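Local coordinates for fibronectin-binding protein (Streptococcus pyogenes, PDB 5A0L) that probably mediates covalent attachment of the bacterium to host molecules through the internal thioester of this N-terminal surface domain, at residues A[12-15]-A[16-19]; A[126-129]-A[130-133]. All coordinates share one frame; numbering follows the deposited sequence. Where two conformers were deposited one is given.

Interaction 1 (A[12-15]-A[16-19]); sequences SPDP and DYPW
The carbonyl oxygen of Asp-14 is approached by two donors. Tyr-17 N donates to Asp-14 O at 2.9 Å and closes the type I beta turn from Asp-14 to Tyr-17. Ser-12 OG lies 3.0 Å from the same Asp-14 O and 2.8 Å from Tyr-17 O; its single proton can serve one of these acceptors at a time, and the choice is not settled. With its hydroxyl swung anti to the backbone N (chi1 -180°), Ser-12 reaches both carbonyls, a task that suits a short side chain. Asp-14 adds an Asx turn: its OD1 accepts Asp-16 N at 3.0 Å, met from above the carboxylate plane. Pro-15 fits the second turn position because its ring already fixes phi near the value required there. The other carboxylate oxygen, Asp-14 OD2, sits 3.8 Å from Tyr-17 CD1, the two side chains running alongside each other. Pro-18 lays its CD 3.4 Å from Pro-15 O, and a water joins Ser-12 N to Pro-18 O. Tyr-17 OH is hydrogen-bonded to Lys-194 of strand 191-195, while Ser-12 rests on Phe-67 of strand 66-72 and Pro-18 on Leu-39 of strand 35-39. The turn thus packs on three strands of the barrel, and the chain continues from it into a fourth, strand 19-23.

Interaction 2 (A[126-129]-A[130-133]); sequences VTQN and AIWY
One face of the Trp-132 indole is covered by Gln-128, while Asn-129 OD1 lies at the edge near the ring plane, 4.2 Å from CE3. Gln-128 CG forms a CH-pi contact over the six-membered ring, 3.6 Å from its centroid. Further along the side chain, the amide leans over the indole with the two planes 25° apart. A bend at chi2 (65°) folds the glutamine back over its neighbour one helical turn later. Gln-128 NE2 sits above the face near the rim, which brings it 3.2 Å from Trp-132 NE1 without a bond between the two donors; NE2 instead bonds to Cys-49 O. Glutamine suits this place, with methylenes for the ring and an amide for the carbonyl of Cys-49. Asn-129 ND2 turns back to Leu-125 O.

Beneath the side chains, regular i to i+4 bonds run through the helix, such as Ile-131 N to Thr-127 O at 2.9 Å. Small Ala-130 permits close packing against helices 92-105 and 158-172. The sequence from Thr-127 to Trp-132 matches the Thr-Gln-x-x-hydrophobic-Trp motif of thioester domains, and its contacts with Cys-49, probably the thioester cysteine, are consistent with a part in shaping that site.

How the interactions relate
Interaction 1 is a surface turn beside the barrel, just before strand 19-23, whereas interaction 2 is buried near the centre of the chain, within helix 120-135. Their centres are 28 Å apart and their nearest atoms about 17 Å, so they do not touch. Both link to the barrel, but by different strands: 12-19 leads into strand 19-23, while 126-133 packs on strand 45-49. The chemistry follows the setting. The turn of residues 12-18, without helix or strand, relies on prolines, side-chain-to-backbone bonds and a bridging water. In 126-133, i to i+4 bonds pair the N-H groups of 130-133 with the carbonyls of 126-129, leaving side chains for aromatic packing and a polar link to another element.

Interaction 1 (A[12-15]-A[16-19])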
loop_
_atom_site.group_PDB
_atom_site.type_symbol
_atom_site.label_atom_id
_atom_site.label_comp_id
_atom_site.label_asym_id
_atom_site.label_seq_id
_atom_site.Cartn_x
_atom_site.Cartn_y
_atom_site.Cartn_z
ATOM N N SER A 12 -19.714 -0.269 -11.977
ATOM C CA SER A 12 -20.193 0.545 -10.882
ATOM C C SER A 12 -21.588 1.120 -11.177
ATOM O O SER A 12 -21.858 1.531 -12.294
ATOM C CB SER A 12 -19.238 1.719 -10.683
ATOM O OG SER A 12 -19.677 2.550 -9.604
ATOM N N PRO A 13 -22.433 1.248 -10.146
ATOM C CA PRO A 13 -23.666 2.017 -10.380
ATOM C C PRO A 13 -23.454 3.514 -10.596
ATOM O O PRO A 13 -24.367 4.172 -11.064
ATOM C CB PRO A 13 -24.473 1.819 -9.091
ATOM C CG PRO A 13 -23.486 1.414 -8.069
ATOM C CD PRO A 13 -22.356 0.710 -8.786
ATOM N N ASP A 14 -22.269 4.030 -10.270
ATOM C CA ASP A 14 -21.950 5.436 -10.477
ATOM C C ASP A 14 -20.727 5.525 -11.402
ATOM O O ASP A 14 -19.605 5.153 -10.996
ATOM C CB ASP A 14 -21.669 6.104 -9.121
ATOM C CG ASP A 14 -21.414 7.597 -9.243
ATOM O OD1 ASP A 14 -21.180 8.094 -10.374
ATOM O OD2 ASP A 14 -21.471 8.265 -8.192
ATOM N N PRO A 15 -20.915 6.034 -12.624
ATOM C CA PRO A 15 -19.801 6.085 -13.577
ATOM C C PRO A 15 -18.651 6.998 -13.182
ATOM O O PRO A 15 -17.560 6.878 -13.737
ATOM C CB PRO A 15 -20.456 6.559 -14.881
ATOM C CG PRO A 15 -21.733 7.209 -14.458
ATOM C CD PRO A 15 -22.185 6.485 -13.228
ATOM N N ASP A 16 -18.883 7.876 -12.213
ATOM C CA ASP A 16 -17.830 8.715 -11.654
ATOM C C ASP A 16 -16.868 7.952 -10.755
ATOM O O ASP A 16 -15.785 8.438 -10.456
ATOM C CB ASP A 16 -18.447 9.860 -10.850
ATOM C CG ASP A 16 -19.234 10.833 -11.717
ATOM O OD1 ASP A 16 -19.078 10.836 -12.950
ATOM O OD2 ASP A 16 -20.012 11.612 -11.136
ATOM N N TYR A 17 -17.305 6.786 -10.267
ATOM C CA TYR A 17 -16.503 5.882 -9.436
ATOM C C TYR A 17 -16.452 4.519 -10.122
ATOM O O TYR A 17 -17.047 3.560 -9.633
ATOM C CB TYR A 17 -17.034 5.769 -7.994
ATOM C CG TYR A 17 -16.976 7.066 -7.185
ATOM C CD1 TYR A 17 -17.726 8.195 -7.519
ATOM C CD2 TYR A 17 -16.109 7.197 -6.158
ATOM C CE1 TYR A 17 -17.620 9.368 -6.786
ATOM C CE2 TYR A 17 -16.006 8.362 -5.431
ATOM C CZ TYR A 17 -16.735 9.448 -5.743
ATOM O OH TYR A 17 -16.558 10.599 -4.971
ATOM N N PRO A 18 -15.747 4.420 -11.254
ATOM C CA PRO A 18 -15.927 3.225 -12.089
ATOM C C PRO A 18 -14.968 2.057 -11.786
ATOM O O PRO A 18 -15.185 0.963 -12.326
ATOM C CB PRO A 18 -15.677 3.774 -13.494
ATOM C CG PRO A 18 -14.593 4.806 -13.264
ATOM C CD PRO A 18 -15.005 5.471 -11.964
ATOM N N TRP A 19 -13.915 2.290 -10.993
ATOM C CA TRP A 19 -12.925 1.241 -10.720
ATOM C C TRP A 19 -13.421 0.319 -9.632
ATOM O O TRP A 19 -13.925 0.776 -8.604
ATOM C CB TRP A 19 -11.593 1.897 -10.283
ATOM C CG TRP A 19 -10.880 2.579 -11.405
ATOM C CD1 TRP A 19 -11.140 3.816 -11.913
ATOM C CD2 TRP A 19 -9.808 2.046 -12.209
ATOM N NE1 TRP A 19 -10.312 4.087 -12.988
ATOM C CE2 TRP A 19 -9.480 3.014 -13.175
ATOM C CE3 TRP A 19 -9.064 0.848 -12.178
ATOM C CZ2 TRP A 19 -8.470 2.807 -14.117
ATOM C CZ3 TRP A 19 -8.072 0.678 -13.091
ATOM C CH2 TRP A 19 -7.809 1.621 -14.063
HETATM O O HOH W 1 -17.632 0.637 -13.665
#

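Interaction 2 (A[126-129]-A[130-133])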
loop_
_atom_site.group_PDB
_atom_site.type_symbol
_atom_site.label_atom_id
_atom_site.label_comp_id
_atom_site.label_asym_id
_atom_site.label_seq_id
_atom_site.Cartn_x
_atom_site.Cartn_y
_atom_site.Cartn_z
ATOM N N VAL A 126 4.791 -5.733 4.730
ATOM C CA VAL A 126 5.836 -4.758 5.077
ATOM C C VAL A 126 5.569 -3.406 4.427
ATOM O O VAL A 126 5.616 -2.358 5.100
ATOM C CB VAL A 126 7.223 -5.292 4.700
ATOM C CG1 VAL A 126 8.286 -4.212 4.789
ATOM C CG2 VAL A 126 7.594 -6.466 5.572
ATOM N N THR A 127 5.298 -3.408 3.143
ATOM C CA THR A 127 5.098 -2.167 2.418
ATOM C C THR A 127 3.889 -1.424 2.968
ATOM O O THR A 127 3.906 -0.197 3.119
ATOM C CB THR A 127 4.947 -2.422 0.917
ATOM O OG1 THR A 127 6.071 -3.198 0.438
ATOM C CG2 THR A 127 4.897 -1.156 0.133
ATOM N N GLN A 128 2.841 -2.175 3.277
ATOM C CA GLN A 128 1.612 -1.600 3.836
ATOM C C GLN A 128 1.908 -0.889 5.153
ATOM O O GLN A 128 1.359 0.198 5.423
ATOM C CB GLN A 128 0.596 -2.727 4.050
ATOM C CG GLN A 128 -0.740 -2.247 4.642
ATOM C CD GLN A 128 -1.475 -1.341 3.709
ATOM O OE1 GLN A 128 -2.169 -1.795 2.784
ATOM N NE2 GLN A 128 -1.303 -0.022 3.900
ATOM N N ASN A 129 2.741 -1.480 5.992
ATOM C CA ASN A 129 3.103 -0.836 7.241
ATOM C C ASN A 129 3.916 0.440 7.010
ATOM O O ASN A 129 3.706 1.434 7.725
ATOM C CB ASN A 129 3.851 -1.801 8.158
ATOM C CG ASN A 129 2.916 -2.637 8.988
ATOM O OD1 ASN A 129 2.484 -2.199 10.048
ATOM N ND2 ASN A 129 2.536 -3.799 8.502
ATOM N N ALA A 130 4.807 0.452 6.015
ATOM C CA ALA A 130 5.553 1.649 5.706
ATOM C C ALA A 130 4.638 2.742 5.194
ATOM O O ALA A 130 4.846 3.945 5.480
ATOM C CB ALA A 130 6.661 1.336 4.710
ATOM N N ILE A 131 3.617 2.378 4.428
ATOM C CA ILE A 131 2.660 3.389 3.956
ATOM C C ILE A 131 1.897 4.011 5.135
ATOM O O ILE A 131 1.744 5.233 5.207
ATOM C CB ILE A 131 1.708 2.815 2.870
ATOM C CG1 ILE A 131 2.504 2.578 1.570
ATOM C CG2 ILE A 131 0.494 3.721 2.634
ATOM C CD1 ILE A 131 3.130 3.815 0.975
ATOM N N TRP A 132 1.452 3.193 6.071
ATOM C CA TRP A 132 0.720 3.693 7.230
ATOM C C TRP A 132 1.586 4.572 8.122
ATOM O O TRP A 132 1.053 5.479 8.793
ATOM C CB TRP A 132 0.125 2.533 8.006
ATOM C CG TRP A 132 -1.061 1.877 7.369
ATOM C CD1 TRP A 132 -1.967 2.444 6.538
ATOM C CD2 TRP A 132 -1.499 0.536 7.583
ATOM N NE1 TRP A 132 -2.963 1.549 6.204
ATOM C CE2 TRP A 132 -2.685 0.365 6.829
ATOM C CE3 TRP A 132 -0.999 -0.547 8.306
ATOM C CZ2 TRP A 132 -3.395 -0.839 6.829
ATOM C CZ3 TRP A 132 -1.700 -1.739 8.294
ATOM C CH2 TRP A 132 -2.876 -1.870 7.552
ATOM N N TYR A 133 2.890 4.349 8.146
ATOM C CA TYR A 133 3.800 5.263 8.849
ATOM C C TYR A 133 3.600 6.688 8.319
ATOM O O TYR A 133 3.640 7.661 9.111
ATOM C CB TYR A 133 5.244 4.784 8.636
ATOM C CG TYR A 133 6.294 5.630 9.300
ATOM C CD1 TYR A 133 6.588 5.461 10.652
ATOM C CD2 TYR A 133 7.045 6.556 8.572
ATOM C CE1 TYR A 133 7.603 6.224 11.254
ATOM C CE2 TYR A 133 8.046 7.316 9.163
ATOM C CZ TYR A 133 8.308 7.149 10.507
ATOM O OH TYR A 133 9.299 7.906 11.092
#